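Local coordinates for purine nucleoside phosphorylase YlmD (Geobacillus stearothermophilus, PDB 6T1B), which splits adenosine, inosine and S-methyl-5'-thioadenosine with phosphate, releasing the free purine base, and also deaminates adenosine, as a zinc-dependent enzyme, at residues P201-P206 / N223-L228. Sequence-based numbering, arbitrary orientation.
Sequences PESPLP and NRLQLL
Leu225 reaches out from its helix to the proline-rich loop around Pro204 and Pro206, while beside it on the helix the planar guanidinium of Arg224 has CD1 of Leu228 over the centre of one face, 3.7 Å above the plane. NH1 of Arg224 makes a salt bridge with Glu221 and NH2 a hydrogen bond with Asn234, so the group is held through two of its nitrogens.

The meeting of loop and helix illustrates how a single leucine can join two chain segments whose backbones stay well apart: the nearest pair of CA atoms, Ser203 and Leu225, are 8.0 Å from each other. The 133 Å² buried between the segments lies away from both zinc ions and the inosine pocket. With CD1 of Leu225 anti to CA (chi2 168°), this methyl leads the approach and ends 3.4 Å from the carbonyl oxygen of Pro204 and 3.8 Å from OG of Ser203. These are van der Waals contacts of a methyl with oxygen. The other methyl, CD2, lies 4.1 Å from the same OG of Ser203 and touches CG of Pro204 loosely.

In the chain, the loop leads from helix 189-195 into strand 207-211, which pairs as a hairpin with strand 214-217 before helix 219-229 begins. The helix thus folds back beside the loop that precedes its own hairpin. Pro206, backbone-bonded to Asp218, stands at the hairpin's base and sets its CD 4.1 Å from CD1 of Leu225; Leu199 touches both side chains. Pro206 is buried, whereas Pro204 lies at the exposed margin. On another side of the helix, Leu227 packs against helix 153-163, Phe131 and Ile237.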
loop_
_atom_site.group_PDB
_atom_site.type_symbol
_atom_site.label_atom_id
_atom_site.label_comp_id
_atom_site.label_asym_id
_atom_site.label_seq_id
_atom_site.Cartn_x
_atom_site.Cartn_y
_atom_site.Cartn_z
ATOM N N PRO A 201 5.176 6.893 24.246
ATOM C CA PRO A 201 4.550 6.519 25.530
ATOM C C PRO A 201 3.262 7.265 25.849
ATOM O O PRO A 201 2.344 6.679 26.438
ATOM C CB PRO A 201 5.653 6.820 26.561
ATOM C CG PRO A 201 6.928 6.820 25.778
ATOM C CD PRO A 201 6.579 7.320 24.408
ATOM N N GLU A 202 3.168 8.546 25.499
ATOM C CA GLU A 202 1.987 9.358 25.791
ATOM C C GLU A 202 0.864 9.112 24.800
ATOM O O GLU A 202 -0.219 9.683 24.955
ATOM C CB GLU A 202 2.393 10.846 25.796
ATOM C CG GLU A 202 1.294 11.874 26.134
ATOM C CD GLU A 202 1.858 13.229 26.605
ATOM O OE1 GLU A 202 1.347 13.787 27.605
ATOM O OE2 GLU A 202 2.819 13.732 25.982
ATOM N N SER A 203 1.077 8.237 23.820
ATOM C CA SER A 203 0.294 8.276 22.595
ATOM C C SER A 203 -1.110 7.722 22.822
ATOM O O SER A 203 -1.285 6.755 23.564
ATOM C CB SER A 203 0.986 7.442 21.523
ATOM O OG SER A 203 0.214 7.416 20.338
ATOM N N PRO A 204 -2.121 8.310 22.181
ATOM C CA PRO A 204 -3.439 7.655 22.153
ATOM C C PRO A 204 -3.325 6.346 21.390
ATOM O O PRO A 204 -2.591 6.247 20.412
ATOM C CB PRO A 204 -4.328 8.666 21.423
ATOM C CG PRO A 204 -3.383 9.498 20.614
ATOM C CD PRO A 204 -2.111 9.573 21.412
ATOM N N LEU A 205 -4.037 5.325 21.868
ATOM C CA LEU A 205 -3.898 3.997 21.270
ATOM C C LEU A 205 -4.897 3.818 20.136
ATOM O O LEU A 205 -6.085 4.139 20.306
ATOM C CB LEU A 205 -4.136 2.931 22.326
ATOM C CG LEU A 205 -3.170 2.986 23.506
ATOM C CD1 LEU A 205 -3.520 1.878 24.496
ATOM C CD2 LEU A 205 -1.739 2.875 23.042
ATOM N N PRO A 206 -4.453 3.302 19.008
ATOM C CA PRO A 206 -5.344 3.165 17.845
ATOM C C PRO A 206 -6.155 1.875 17.854
ATOM O O PRO A 206 -6.283 1.185 16.829
ATOM C CB PRO A 206 -4.365 3.193 16.662
ATOM C CG PRO A 206 -3.137 2.540 17.222
ATOM C CD PRO A 206 -3.053 2.997 18.661
ATOM N N ASN A 223 -0.366 3.565 11.801
ATOM C CA ASN A 223 0.695 3.990 10.894
ATOM C C ASN A 223 0.825 5.505 10.869
ATOM O O ASN A 223 1.941 6.029 10.867
ATOM C CB ASN A 223 0.448 3.391 9.522
ATOM C CG ASN A 223 0.955 1.985 9.452
ATOM O OD1 ASN A 223 2.161 1.773 9.359
ATOM N ND2 ASN A 223 0.063 1.013 9.604
ATOM N N ARG A 224 -0.296 6.231 10.946
ATOM C CA ARG A 224 -0.219 7.681 11.038
ATOM C C ARG A 224 0.573 8.099 12.268
ATOM O O ARG A 224 1.434 8.985 12.197
ATOM C CB ARG A 224 -1.622 8.286 11.074
ATOM C CG ARG A 224 -1.645 9.789 11.252
ATOM C CD ARG A 224 -3.063 10.351 11.182
ATOM N NE ARG A 224 -3.056 11.718 11.662
ATOM C CZ ARG A 224 -3.192 12.058 12.936
ATOM N NH1 ARG A 224 -3.366 11.136 13.875
ATOM N NH2 ARG A 224 -3.140 13.337 13.287
ATOM N N LEU A 225 0.278 7.496 13.425
ATOM C CA LEU A 225 0.970 7.872 14.654
ATOM C C LEU A 225 2.460 7.590 14.547
ATOM O O LEU A 225 3.288 8.379 15.016
ATOM C CB LEU A 225 0.352 7.127 15.840
ATOM C CG LEU A 225 -1.079 7.529 16.197
ATOM C CD1 LEU A 225 -1.670 6.524 17.185
ATOM C CD2 LEU A 225 -1.130 8.908 16.778
ATOM N N GLN A 226 2.825 6.473 13.909
ATOM C CA GLN A 226 4.239 6.179 13.707
ATOM C C GLN A 226 4.893 7.224 12.810
ATOM O O GLN A 226 6.019 7.646 13.070
ATOM C CB GLN A 226 4.435 4.792 13.107
ATOM C CG GLN A 226 4.238 3.667 14.110
ATOM C CD GLN A 226 4.518 2.299 13.504
ATOM O OE1 GLN A 226 5.069 2.191 12.418
ATOM N NE2 GLN A 226 4.161 1.248 14.233
ATOM N N LEU A 227 4.212 7.612 11.723
ATOM C CA LEU A 227 4.782 8.600 10.810
ATOM C C LEU A 227 4.983 9.933 11.503
ATOM O O LEU A 227 6.002 10.600 11.292
ATOM C CB LEU A 227 3.883 8.783 9.595
ATOM C CG LEU A 227 3.873 7.577 8.672
ATOM C CD1 LEU A 227 2.653 7.611 7.765
ATOM C CD2 LEU A 227 5.123 7.503 7.816
ATOM N N LEU A 228 4.005 10.348 12.309
ATOM C CA LEU A 228 4.155 11.569 13.088
ATOM C C LEU A 228 5.375 11.477 13.987
ATOM O O LEU A 228 6.180 12.406 14.057
ATOM C CB LEU A 228 2.891 11.803 13.914
ATOM C CG LEU A 228 1.664 12.206 13.115
ATOM C CD1 LEU A 228 0.382 11.997 13.926
ATOM C CD2 LEU A 228 1.794 13.655 12.659
#